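Local coordinates for mirolysin (Tannerella forsythia, PDB 6R7V), which is a pappalysin-family zinc metallopeptidase, held here as its latent, cysteine-switched zymogen, that probably cleaves peptide bonds once its pro-segment is removed, at residues M264-Y269 / A273-F278; F78-M81 / N87-S90; V53-N56 / Q60-S63; I154-L159 / K187-D192; T27-Q32 / W212-H217. The protein carries 1 engineered substitution. One frame throughout, in Å; residues are numbered along the deposited sequence. Where two conformers were deposited one is given.

Interaction 1: M264-Y269 / A273-F278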
# COMPACT_ATOMS: atom_id res chain seq x y z
N MET A 264 11.56 -2.28 11.05
CA MET A 264 11.82 -2.81 9.71
C MET A 264 10.53 -3.35 9.05
O MET A 264 10.57 -3.96 7.97
CB MET A 264 12.96 -3.86 9.71
CG MET A 264 12.68 -5.19 10.40
SD MET A 264 12.24 -5.17 12.16
CE MET A 264 13.71 -4.42 12.86
N ASN A 265 9.40 -3.13 9.70
CA ASN A 265 8.08 -3.45 9.12
C ASN A 265 7.80 -2.48 8.00
O ASN A 265 8.09 -1.29 8.12
CB ASN A 265 7.02 -3.34 10.19
CG ASN A 265 5.71 -3.96 9.75
OD1 ASN A 265 4.89 -3.31 9.10
ND2 ASN A 265 5.52 -5.24 10.04
N TYR A 266 7.19 -2.97 6.89
CA TYR A 266 6.88 -2.05 5.79
C TYR A 266 5.93 -0.93 6.17
O TYR A 266 5.90 0.09 5.46
CB TYR A 266 6.25 -2.82 4.62
CG TYR A 266 7.14 -3.92 4.06
CD1 TYR A 266 8.41 -3.63 3.58
CD2 TYR A 266 6.72 -5.24 4.03
CE1 TYR A 266 9.26 -4.64 3.13
CE2 TYR A 266 7.55 -6.25 3.53
CZ TYR A 266 8.81 -5.94 3.10
OH TYR A 266 9.63 -6.94 2.63
N MET A 267 5.16 -1.08 7.25
CA MET A 267 4.19 -0.07 7.65
C MET A 267 4.77 0.96 8.62
O MET A 267 4.01 1.73 9.21
CB MET A 267 2.94 -0.73 8.24
CG MET A 267 2.24 -1.67 7.23
SD MET A 267 2.05 -1.04 5.51
CE MET A 267 0.98 0.39 5.80
N ASP A 268 6.10 1.03 8.73
CA ASP A 268 6.75 2.11 9.47
C ASP A 268 7.17 3.18 8.43
O ASP A 268 6.73 3.13 7.28
CB ASP A 268 7.95 1.58 10.33
CG ASP A 268 8.22 2.43 11.58
OD1 ASP A 268 7.92 3.64 11.56
OD2 ASP A 268 8.71 1.88 12.57
N TYR A 269 7.98 4.18 8.85
CA TYR A 269 8.42 5.28 7.99
C TYR A 269 9.91 5.22 7.71
O TYR A 269 10.51 6.22 7.29
CB TYR A 269 8.08 6.65 8.61
CG TYR A 269 6.69 7.19 8.36
CD1 TYR A 269 5.79 6.53 7.53
CD2 TYR A 269 6.29 8.40 8.92
CE1 TYR A 269 4.54 7.07 7.24
CE2 TYR A 269 5.04 8.94 8.65
CZ TYR A 269 4.17 8.28 7.80
OH TYR A 269 2.92 8.80 7.58
N ALA A 273 15.64 0.42 2.19
CA ALA A 273 16.61 -0.66 2.37
C ALA A 273 16.65 -1.20 3.80
O ALA A 273 17.28 -2.25 4.02
CB ALA A 273 18.00 -0.19 1.95
N CYS A 274 15.98 -0.53 4.74
CA CYS A 274 16.01 -1.04 6.10
C CYS A 274 14.67 -1.72 6.48
O CYS A 274 14.55 -2.24 7.58
CB CYS A 274 16.43 0.06 7.07
SG CYS A 274 18.03 0.79 6.62
N MET A 275 13.72 -1.83 5.52
CA MET A 275 12.49 -2.58 5.69
C MET A 275 12.64 -3.98 5.14
O MET A 275 13.34 -4.19 4.13
CB MET A 275 11.34 -1.93 4.94
CG MET A 275 11.01 -0.59 5.46
SD MET A 275 9.70 0.16 4.45
CE MET A 275 9.04 1.29 5.72
N ASN A 276 11.93 -4.95 5.72
CA ASN A 276 12.09 -6.30 5.19
C ASN A 276 11.01 -7.29 5.65
O ASN A 276 11.17 -8.48 5.37
CB ASN A 276 13.49 -6.87 5.50
CG ASN A 276 13.85 -6.67 6.95
OD1 ASN A 276 13.13 -7.13 7.83
ND2 ASN A 276 14.94 -5.95 7.23
N LEU A 277 9.89 -6.83 6.28
CA LEU A 277 8.83 -7.80 6.57
C LEU A 277 7.48 -7.20 6.75
O LEU A 277 7.30 -6.02 7.13
CB LEU A 277 9.13 -8.70 7.82
CG LEU A 277 8.74 -8.10 9.19
CD1 LEU A 277 8.69 -9.20 10.27
CD2 LEU A 277 9.73 -7.02 9.64
N PHE A 278 6.48 -8.08 6.48
CA PHE A 278 5.14 -8.02 7.02
C PHE A 278 5.06 -9.08 8.07
O PHE A 278 5.78 -10.08 7.96
CB PHE A 278 4.04 -8.30 5.98
CG PHE A 278 3.79 -7.21 4.95
CD1 PHE A 278 3.24 -5.98 5.33
CD2 PHE A 278 4.00 -7.46 3.60
CE1 PHE A 278 2.94 -5.01 4.36
CE2 PHE A 278 3.71 -6.49 2.64
CZ PHE A 278 3.22 -5.26 3.03
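C274, joined by a disulfide to C245, first meets the other segment through its carbonyl: C274 O lies 3.1 Å from M264 CB. M275 follows, its side chain running extended alongside the turn at N265-D268. Its CB packs on Y266 CD1, its sulfur stands at the edge of the Y266 ring in a Met-aromatic contact, and M275 CE ends 3.3 Å from D268 O and close to Y266 O as well. That type I turn, with N265 OD1 closing an Asx turn on M267 N, is consistent with the Met-turn of metzincins: M267 touches H211 below the zinc site, and the Y269 side chain comes close to the metal. At N276 the chain turns polar. N276 N donates to M264 O at 2.8 Å, nearly straight (162°) and in the carbonyl plane, while N276 OD1, hydrogen-bonded to T88, also rests 3.3 Å from M264 CG. With chi1 at 69°, M264 CG sits between its own N and carbonyl carbon, and from there the chain bends twice. L277 N adds a weak second bond to M264 O and lies over one face of the Y266 ring. L277 CD2 packs on M264 CG at 3.6 Å, and L277 O takes the amide of Y266 (Y266 N to L277 O, 3.1 Å), which together with the weak bond makes N265 and L277 a single beta bridge. F278 receives Y266 CD2 over the centre of its ring, an edge-to-face pair with planes 68° apart, while M267 SD approaches the F278 edge.

Interaction 2: F78-M81 / N87-S90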
# COMPACT_ATOMS: atom_id res chain seq x y z
N PHE A 78 5.40 -9.28 -1.01
CA PHE A 78 4.14 -9.96 -0.65
C PHE A 78 4.22 -11.49 -0.75
O PHE A 78 3.21 -12.18 -0.55
CB PHE A 78 3.00 -9.42 -1.53
CG PHE A 78 2.52 -8.06 -1.10
CD1 PHE A 78 3.18 -6.90 -1.51
CD2 PHE A 78 1.43 -7.93 -0.24
CE1 PHE A 78 2.78 -5.64 -1.03
CE2 PHE A 78 1.01 -6.65 0.20
CZ PHE A 78 1.67 -5.53 -0.22
N ARG A 79 5.42 -12.03 -1.00
CA ARG A 79 5.58 -13.50 -1.03
C ARG A 79 6.81 -13.89 -0.20
O ARG A 79 7.29 -15.03 -0.32
CB ARG A 79 5.70 -13.99 -2.47
CG ARG A 79 4.41 -13.79 -3.28
CD ARG A 79 4.52 -14.42 -4.66
NE ARG A 79 5.62 -13.90 -5.46
CZ ARG A 79 5.99 -14.42 -6.62
NH1 ARG A 79 5.36 -15.48 -7.11
NH2 ARG A 79 7.01 -13.91 -7.29
N ARG A 80 7.31 -12.97 0.65
CA ARG A 80 8.55 -13.16 1.41
C ARG A 80 9.68 -13.75 0.51
O ARG A 80 10.42 -14.68 0.90
CB ARG A 80 8.34 -13.98 2.69
CG ARG A 80 9.52 -13.77 3.66
CD ARG A 80 9.20 -13.85 5.14
NE ARG A 80 10.39 -13.56 5.95
CZ ARG A 80 10.86 -12.34 6.23
NH1 ARG A 80 10.26 -11.24 5.76
NH2 ARG A 80 11.97 -12.20 6.96
N MET A 81 9.83 -13.16 -0.67
CA MET A 81 10.89 -13.51 -1.61
C MET A 81 11.86 -12.35 -1.77
O MET A 81 12.74 -12.43 -2.64
CB MET A 81 10.30 -13.94 -2.94
CG MET A 81 9.59 -15.28 -2.82
SD MET A 81 8.76 -15.71 -4.35
CE MET A 81 10.14 -16.06 -5.35
N ASN A 87 17.87 -10.12 6.43
CA ASN A 87 18.18 -9.01 7.35
C ASN A 87 17.17 -8.90 8.51
O ASN A 87 17.44 -8.15 9.46
CB ASN A 87 18.20 -7.64 6.64
CG ASN A 87 19.24 -7.42 5.57
OD1 ASN A 87 20.12 -8.25 5.34
ND2 ASN A 87 19.14 -6.27 4.91
N THR A 88 16.00 -9.57 8.42
CA THR A 88 15.02 -9.47 9.52
C THR A 88 15.67 -9.99 10.80
O THR A 88 16.21 -11.10 10.75
CB THR A 88 13.75 -10.25 9.22
OG1 THR A 88 13.24 -9.85 7.95
CG2 THR A 88 12.66 -10.03 10.27
N PRO A 89 15.73 -9.23 11.93
CA PRO A 89 16.34 -9.80 13.16
C PRO A 89 15.72 -11.16 13.49
O PRO A 89 14.50 -11.32 13.34
CB PRO A 89 16.02 -8.76 14.23
CG PRO A 89 15.86 -7.47 13.45
CD PRO A 89 15.17 -7.89 12.18
N SER A 90 16.54 -12.12 13.90
CA SER A 90 16.07 -13.48 14.21
C SER A 90 14.92 -13.46 15.19
O SER A 90 14.03 -14.28 15.05
CB SER A 90 17.20 -14.35 14.74
OG SER A 90 17.76 -13.76 15.89
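The guanidinium of R80 takes the hydroxyl of T88 at its edge: T88 OG1 lies in the guanidinium plane, with R80 NH2 donating to T88 OG1 over 2.8 Å along a nearly straight N-H (163°). On the same segment M81 SD lies over one face of the R79 guanidinium, and the ring of F78, edge-to-face with F103 and also meeting F278, places the segment against the protein interior. R80 and T88 approach from opposite directions and span a wide gap, their CA atoms being 11.0 Å apart. The arginine covers most of it: CG leaves anti to the backbone N (chi1 -162°), the chain kinks at chi2, and a turn at chi4 (81°) sets the guanidinium plane across it. T88 CB lies 3.5 Å from R80 NH2, close beside the bond. While T88 OG1 accepts from R80, its one proton has two acceptors in reach, N276 OD1, the stronger partner, and Q85 O. The other terminal nitrogen, R80 NH1, bonds to N276 O. Backbone angles of R80 in the left-handed region make a sharp bend soon after helix 64-77, which probably corresponds to the backing helix of metzincins. One arginine thus ties the two limbs of the irregular connection between helices 64-77 and 90-93 to each other and, by its second branch, to the segment 273-278 that follows the probable Met-turn.

Interaction 3: V53-N56 / Q60-S63; sequences VVYN and QNIS
Q60 OE1 accepts the backbone N-H of N56 (N56 N to Q60 OE1, 2.8 Å) and has a water, 3.1 Å from OE1, beside it. The N-H comes in 35° above the amide plane, not along a lone pair. This is the turn from the end of strand 45-55 into helix 64-77: N61 is the centre of an inverse gamma turn, and S63 takes the N-cap position, its OG bonded to Q66 N. The same water lies 2.8 Å from V54 O, a second lies within hydrogen-bonding distance of both V54 O and Q60 O, and a third accepts from Q60 NE2 and lies near N56 OD1, so both ends of the Q60 amide are held. N56 ND2 turns instead to T123 O.

The amide of N61 is stacked flat on the Y55 ring, the planes 1° apart and both side chains leaving in the same direction. N61 CG stands 3.7 Å above the centre of the Y55 ring, a stack that N61 CB extends by a CH-pi contact; N61 OD1 also has a weak hydrogen bond to R120. A chi1 of 64° brings the ring here by putting Y55 CG opposite the alpha hydrogen. Besides this stack, V53 CG2 packs on I62 CG1, and V53 CG1 comes to 3.4 Å from Q60 O.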
# COMPACT_ATOMS: atom_id res chain seq x y z
N VAL A 53 0.84 6.39 -15.69
CA VAL A 53 1.90 7.41 -15.59
C VAL A 53 1.30 8.72 -16.08
O VAL A 53 0.83 8.79 -17.23
CB VAL A 53 3.16 7.02 -16.39
CG1 VAL A 53 4.26 8.08 -16.24
CG2 VAL A 53 3.68 5.65 -15.97
N VAL A 54 1.27 9.73 -15.20
CA VAL A 54 0.71 11.04 -15.53
C VAL A 54 1.89 12.00 -15.46
O VAL A 54 2.49 12.15 -14.40
CB VAL A 54 -0.45 11.40 -14.57
CG1 VAL A 54 -1.04 12.76 -14.93
CG2 VAL A 54 -1.54 10.31 -14.56
N TYR A 55 2.26 12.60 -16.60
CA TYR A 55 3.51 13.33 -16.66
C TYR A 55 3.38 14.68 -17.27
O TYR A 55 2.70 14.86 -18.30
CB TYR A 55 4.57 12.48 -17.42
CG TYR A 55 4.25 12.20 -18.88
CD1 TYR A 55 3.43 11.14 -19.24
CD2 TYR A 55 4.79 12.99 -19.88
CE1 TYR A 55 3.08 10.91 -20.57
CE2 TYR A 55 4.46 12.77 -21.22
CZ TYR A 55 3.62 11.72 -21.56
OH TYR A 55 3.32 11.49 -22.88
N ASN A 56 4.14 15.63 -16.71
CA ASN A 56 4.19 17.01 -17.18
C ASN A 56 5.51 17.28 -17.88
O ASN A 56 5.67 18.31 -18.54
CB ASN A 56 4.01 17.94 -15.96
CG ASN A 56 4.15 19.42 -16.22
OD1 ASN A 56 5.03 20.09 -15.63
ND2 ASN A 56 3.31 19.97 -17.10
N GLN A 60 9.22 12.84 -15.43
CA GLN A 60 8.03 12.20 -14.87
C GLN A 60 7.52 11.03 -15.72
O GLN A 60 6.76 10.18 -15.25
CB GLN A 60 6.93 13.24 -14.69
CG GLN A 60 7.26 14.21 -13.57
CD GLN A 60 6.41 15.44 -13.57
OE1 GLN A 60 5.32 15.47 -14.16
NE2 GLN A 60 6.85 16.47 -12.87
N ASN A 61 7.96 10.98 -16.98
CA ASN A 61 7.56 9.92 -17.90
C ASN A 61 8.51 8.74 -17.73
O ASN A 61 9.35 8.47 -18.58
CB ASN A 61 7.61 10.48 -19.31
CG ASN A 61 6.86 9.68 -20.33
OD1 ASN A 61 6.14 8.72 -20.01
ND2 ASN A 61 7.03 10.06 -21.59
N ILE A 62 8.37 8.02 -16.62
CA ILE A 62 9.29 6.95 -16.24
C ILE A 62 9.20 5.73 -17.16
O ILE A 62 8.15 5.45 -17.73
CB ILE A 62 9.13 6.57 -14.75
CG1 ILE A 62 7.72 5.99 -14.47
CG2 ILE A 62 9.44 7.80 -13.86
CD1 ILE A 62 7.66 5.20 -13.12
N SER A 63 10.30 4.99 -17.26
CA SER A 63 10.45 3.88 -18.20
C SER A 63 9.58 2.66 -17.86
O SER A 63 9.20 2.43 -16.71
CB SER A 63 11.91 3.45 -18.30
OG SER A 63 12.33 2.73 -17.14
O HOH W 1 2.86 14.29 -12.63
O HOH W 2 4.93 10.61 -13.20
O HOH W 3 5.74 19.09 -12.97

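Interaction 4: I154-L159 / K187-D192; sequences IWVCNL and KHFGRD
V156 and F189, with CA atoms 7.5 Å apart, are the nearest pair of CA atoms between the strand and a loop that forms no backbone bridge with it. The strand, 154-157, is extended, so that I154 and V156 turn their side chains toward the loop while W155 and C157 turn to the other side of the sheet. The loop carries F189 inward and then changes course at G190, where the chain turns with a positive phi (83°).

The contact rests on one ring and two methyl groups. F189 CG lies anti to its backbone N (chi1 -160°), and the ring is thereby thrust at the strand. V156 CG2 stands 3.6 Å from the F189 ring centroid and 6° off the ring normal, an almost vertical CH-pi contact in which all six ring carbons lie between 3.7 and 4.0 Å from the methyl. I154 CG2 meets F189 CE2 at 3.7 Å, approaching the ring obliquely. Both methyls therefore share CE2, and the meeting is wholly apolar.

Around it the ring is wedged between the central sheet and helix 64-77, a packing consistent with the N-terminal subdomain of metzincins. F189 also touches V51 of strand 45-55 and I184 of strand 182-185, which flank strand 152-157 in the sheet, while I67 and Q70 belong to the helix. Hydrogen bonds from Q66 NE2 to F189 O and from G190 N to Q70 OE1 tie the loop backbone to that same helix.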
# COMPACT_ATOMS: atom_id res chain seq x y z
N ILE A 154 -2.65 2.03 -9.93
CA ILE A 154 -1.51 2.69 -9.33
C ILE A 154 -1.17 3.89 -10.17
O ILE A 154 -0.75 3.72 -11.33
CB ILE A 154 -0.28 1.78 -9.21
CG1 ILE A 154 -0.58 0.47 -8.44
CG2 ILE A 154 0.85 2.58 -8.56
CD1 ILE A 154 0.68 -0.49 -8.34
N TRP A 155 -1.40 5.11 -9.64
CA TRP A 155 -1.07 6.32 -10.38
C TRP A 155 0.32 6.75 -10.00
O TRP A 155 0.67 6.67 -8.81
CB TRP A 155 -2.08 7.44 -10.06
CG TRP A 155 -3.43 7.25 -10.65
CD1 TRP A 155 -3.89 7.81 -11.80
CD2 TRP A 155 -4.55 6.60 -10.03
NE1 TRP A 155 -5.22 7.49 -11.99
CE2 TRP A 155 -5.64 6.71 -10.93
CE3 TRP A 155 -4.73 5.87 -8.84
CZ2 TRP A 155 -6.91 6.20 -10.63
CZ3 TRP A 155 -5.98 5.33 -8.56
CH2 TRP A 155 -7.07 5.53 -9.42
N VAL A 156 1.14 7.16 -10.99
CA VAL A 156 2.50 7.63 -10.75
C VAL A 156 2.58 9.06 -11.25
O VAL A 156 2.20 9.31 -12.40
CB VAL A 156 3.51 6.73 -11.46
CG1 VAL A 156 4.94 7.22 -11.24
CG2 VAL A 156 3.36 5.27 -11.01
N CYS A 157 2.92 10.01 -10.37
CA CYS A 157 2.88 11.41 -10.75
C CYS A 157 3.80 12.23 -9.85
O CYS A 157 4.37 11.70 -8.88
CB CYS A 157 1.44 11.91 -10.64
SG CYS A 157 0.83 11.99 -8.94
N ASN A 158 3.83 13.54 -10.11
CA ASN A 158 4.55 14.45 -9.23
C ASN A 158 3.65 14.86 -8.06
O ASN A 158 2.69 15.59 -8.26
CB ASN A 158 5.00 15.68 -9.99
CG ASN A 158 5.74 16.64 -9.10
OD1 ASN A 158 6.42 16.22 -8.16
ND2 ASN A 158 5.60 17.94 -9.38
N LEU A 159 3.95 14.38 -6.83
CA LEU A 159 3.23 14.74 -5.61
C LEU A 159 3.93 15.87 -4.86
O LEU A 159 3.47 16.27 -3.79
CB LEU A 159 3.05 13.52 -4.71
CG LEU A 159 2.14 12.43 -5.25
CD1 LEU A 159 2.13 11.23 -4.32
CD2 LEU A 159 0.70 12.96 -5.45
N LYS A 187 9.45 9.88 -8.40
CA LYS A 187 10.86 9.72 -8.05
C LYS A 187 11.09 8.51 -7.17
O LYS A 187 12.25 8.20 -6.88
CB LYS A 187 11.36 10.97 -7.31
CG LYS A 187 11.55 12.19 -8.16
CD LYS A 187 11.91 13.36 -7.26
CE LYS A 187 12.15 14.61 -8.05
NZ LYS A 187 12.35 15.78 -7.16
N HIS A 188 10.03 7.85 -6.68
CA HIS A 188 10.21 6.76 -5.72
C HIS A 188 9.40 5.54 -6.14
O HIS A 188 8.83 4.84 -5.30
CB HIS A 188 9.84 7.28 -4.32
CG HIS A 188 10.65 8.50 -3.95
ND1 HIS A 188 12.01 8.42 -3.79
CD2 HIS A 188 10.27 9.79 -3.78
CE1 HIS A 188 12.43 9.65 -3.52
NE2 HIS A 188 11.42 10.51 -3.50
N PHE A 189 9.34 5.31 -7.45
CA PHE A 189 8.63 4.20 -8.05
C PHE A 189 9.63 3.29 -8.69
O PHE A 189 10.50 3.75 -9.45
CB PHE A 189 7.59 4.69 -9.09
CG PHE A 189 6.51 3.70 -9.41
CD1 PHE A 189 6.57 2.94 -10.58
CD2 PHE A 189 5.48 3.44 -8.51
CE1 PHE A 189 5.56 2.01 -10.87
CE2 PHE A 189 4.50 2.50 -8.79
CZ PHE A 189 4.52 1.82 -9.99
N GLY A 190 9.52 2.01 -8.39
CA GLY A 190 10.48 1.04 -8.93
C GLY A 190 11.75 0.96 -8.11
O GLY A 190 11.94 1.71 -7.14
N ARG A 191 12.62 0.03 -8.49
CA ARG A 191 13.86 -0.21 -7.76
C ARG A 191 15.07 0.24 -8.56
O ARG A 191 15.18 -0.12 -9.73
CB ARG A 191 13.96 -1.71 -7.43
CG ARG A 191 15.26 -2.08 -6.72
CD ARG A 191 15.09 -3.36 -5.91
NE ARG A 191 14.80 -4.51 -6.78
CZ ARG A 191 14.39 -5.69 -6.32
NH1 ARG A 191 14.18 -5.87 -5.02
NH2 ARG A 191 14.17 -6.69 -7.16
N ASP A 192 15.99 0.99 -7.91
CA ASP A 192 17.21 1.49 -8.57
C ASP A 192 16.77 2.32 -9.81
O ASP A 192 15.72 2.96 -9.74
CB ASP A 192 18.20 0.33 -8.87
CG ASP A 192 18.55 -0.49 -7.63
OD1 ASP A 192 18.47 0.05 -6.51
OD2 ASP A 192 18.92 -1.69 -7.80

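Interaction 5: T27-Q32 / W212-H217; sequences TDWENQ and WLDLRH. With ZN (zinc ion), chain D; GOL (glycerol), chain H.
W29 and D214 meet with ring and carboxylate planes 81° apart. From the indole edge W29 NE1 donates to D214 OD2 over 2.9 Å, on the syn side of the carboxylate. W29 CG anti to the backbone N (chi1 -175°) swings the indole off helix 20-32 toward D214. E30 and R216 reach toward each other, their flat groups also nearly perpendicular; E30 CG lies 3.7 Å from R216 NH2, and the salt bridge from E30 OE2 to R216 NH2 is long. A glycerol, probably from the crystallisation liquor, fills in between: R216 grips it with two N-H groups, NE to O1 and NH2 to O2, while O1 donates to D214 O, O2 to E30 OE2 and O3 to D214 OD1.

D214 stands at the glycine position of the zinc-binding consensus HEXXHXXGXXH and, with positive phi, completes the Schellman motif that ends helix 203-212. H217 NE2 binds zinc at 2.0 Å together with H207, H211 and C6, the switch cysteine. R285 forms salt bridges to both E30 and D214. The two carboxylates would otherwise repel, so R285, with a lesser share from R216, probably offsets their charge and helps hold helix 20-32, likely part of the pro-segment, against the zinc-binding segment 212-217.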
# COMPACT_ATOMS: atom_id res chain seq x y z
N THR A 27 -14.85 2.60 12.90
CA THR A 27 -15.22 1.79 14.05
C THR A 27 -16.12 0.63 13.63
O THR A 27 -15.89 -0.48 14.11
CB THR A 27 -15.90 2.67 15.11
OG1 THR A 27 -15.00 3.72 15.44
CG2 THR A 27 -16.28 1.91 16.38
N ASP A 28 -17.11 0.86 12.73
CA ASP A 28 -18.02 -0.19 12.25
C ASP A 28 -17.22 -1.25 11.51
O ASP A 28 -17.40 -2.45 11.74
CB ASP A 28 -19.11 0.36 11.29
CG ASP A 28 -20.17 1.27 11.88
OD1 ASP A 28 -20.43 1.16 13.10
OD2 ASP A 28 -20.75 2.06 11.12
N TRP A 29 -16.30 -0.80 10.64
CA TRP A 29 -15.46 -1.72 9.87
C TRP A 29 -14.67 -2.67 10.80
O TRP A 29 -14.67 -3.89 10.59
CB TRP A 29 -14.50 -0.87 9.01
CG TRP A 29 -13.66 -1.69 8.07
CD1 TRP A 29 -12.42 -2.20 8.32
CD2 TRP A 29 -14.00 -2.08 6.74
NE1 TRP A 29 -11.99 -2.93 7.23
CE2 TRP A 29 -12.93 -2.85 6.24
CE3 TRP A 29 -15.12 -1.86 5.92
CZ2 TRP A 29 -12.93 -3.39 4.95
CZ3 TRP A 29 -15.13 -2.39 4.63
CH2 TRP A 29 -14.06 -3.17 4.17
N GLU A 30 -14.06 -2.12 11.85
CA GLU A 30 -13.26 -2.92 12.79
C GLU A 30 -14.11 -3.86 13.65
O GLU A 30 -13.66 -4.95 13.97
CB GLU A 30 -12.42 -2.03 13.71
CG GLU A 30 -11.24 -1.39 13.00
CD GLU A 30 -10.29 -2.38 12.36
OE1 GLU A 30 -9.94 -3.39 13.01
OE2 GLU A 30 -9.90 -2.13 11.19
N ASN A 31 -15.35 -3.45 13.99
CA ASN A 31 -16.27 -4.27 14.80
C ASN A 31 -16.77 -5.46 13.99
O ASN A 31 -17.05 -6.52 14.56
CB ASN A 31 -17.47 -3.43 15.28
CG ASN A 31 -17.19 -2.49 16.43
OD1 ASN A 31 -16.25 -2.67 17.22
ND2 ASN A 31 -18.04 -1.48 16.59
N GLN A 32 -16.84 -5.30 12.65
CA GLN A 32 -17.35 -6.28 11.69
C GLN A 32 -16.27 -7.11 10.99
O GLN A 32 -16.62 -8.10 10.33
CB GLN A 32 -18.18 -5.55 10.62
CG GLN A 32 -19.59 -5.19 11.08
CD GLN A 32 -20.04 -3.79 10.71
OE1 GLN A 32 -20.36 -2.96 11.57
NE2 GLN A 32 -20.08 -3.49 9.41
N TRP A 212 -3.89 -0.08 1.07
CA TRP A 212 -5.00 -0.48 0.19
C TRP A 212 -5.57 -1.86 0.60
O TRP A 212 -6.75 -2.17 0.32
CB TRP A 212 -4.45 -0.47 -1.24
CG TRP A 212 -5.43 -0.83 -2.30
CD1 TRP A 212 -6.43 -0.04 -2.82
CD2 TRP A 212 -5.47 -2.05 -3.02
NE1 TRP A 212 -7.11 -0.72 -3.79
CE2 TRP A 212 -6.57 -1.98 -3.91
CE3 TRP A 212 -4.71 -3.22 -2.97
CZ2 TRP A 212 -6.89 -3.04 -4.78
CZ3 TRP A 212 -5.03 -4.27 -3.82
CH2 TRP A 212 -6.14 -4.18 -4.68
N LEU A 213 -4.73 -2.69 1.29
CA LEU A 213 -5.09 -3.98 1.83
C LEU A 213 -5.35 -3.92 3.35
O LEU A 213 -5.25 -4.92 4.07
CB LEU A 213 -4.04 -5.04 1.47
CG LEU A 213 -3.95 -5.34 -0.03
CD1 LEU A 213 -2.81 -6.28 -0.32
CD2 LEU A 213 -5.30 -5.90 -0.59
N ASP A 214 -5.76 -2.74 3.82
CA ASP A 214 -6.33 -2.50 5.15
C ASP A 214 -5.32 -2.32 6.28
O ASP A 214 -5.73 -2.22 7.45
CB ASP A 214 -7.35 -3.62 5.54
CG ASP A 214 -8.59 -3.11 6.21
OD1 ASP A 214 -8.89 -1.93 6.04
OD2 ASP A 214 -9.25 -3.90 6.92
N LEU A 215 -4.03 -2.26 5.98
CA LEU A 215 -3.07 -2.08 7.07
C LEU A 215 -2.91 -0.63 7.45
O LEU A 215 -2.99 0.27 6.58
CB LEU A 215 -1.68 -2.63 6.69
CG LEU A 215 -1.63 -4.10 6.31
CD1 LEU A 215 -0.19 -4.52 6.09
CD2 LEU A 215 -2.30 -4.99 7.37
N ARG A 216 -2.59 -0.41 8.72
CA ARG A 216 -2.33 0.92 9.27
C ARG A 216 -0.88 1.07 9.64
O ARG A 216 -0.16 0.09 9.91
CB ARG A 216 -3.15 1.10 10.54
CG ARG A 216 -4.64 1.07 10.30
CD ARG A 216 -5.34 1.52 11.53
NE ARG A 216 -6.77 1.27 11.45
CZ ARG A 216 -7.64 1.70 12.36
NH1 ARG A 216 -7.23 2.44 13.38
NH2 ARG A 216 -8.92 1.39 12.25
N HIS A 217 -0.47 2.32 9.81
CA HIS A 217 0.87 2.59 10.34
C HIS A 217 1.08 1.86 11.64
O HIS A 217 0.21 1.86 12.52
CB HIS A 217 1.04 4.08 10.55
CG HIS A 217 1.12 4.81 9.26
ND1 HIS A 217 0.66 6.09 9.14
CD2 HIS A 217 1.59 4.40 8.06
CE1 HIS A 217 0.88 6.44 7.89
NE2 HIS A 217 1.40 5.45 7.18
ZN ZN D . 1.43 5.14 5.18
C1 GOL H . -8.14 0.57 8.19
O1 GOL H . -7.13 -0.12 8.90
C2 GOL H . -9.49 -0.05 8.46
O2 GOL H . -9.87 0.19 9.82
C3 GOL H . -10.56 0.51 7.54
O3 GOL H . -10.32 0.19 6.17

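In the fold
Interactions 1 and 4 are buried, whereas 2, 3 and 5 are only partly so. Interactions 3 and 4 adjoin on neighbouring strands 45-55 and 152-157, where V54 N probably bonds to V156 O and I62 touches F189; yet 3 depends on amides and waters at a strand end, and 4 on hydrocarbon alone. Interaction 1, mixing backbone bonds with aromatic packing, meets 2 through N276 and through F278 on F78. It meets 5 at the zinc, where Y269 OH nears H217 CE1, and through F278 on L215. Interaction 5, with charged groups round a glycerol, lies across the chain's centre from 3 and 4, their centres 32 and 26 Å away from its own.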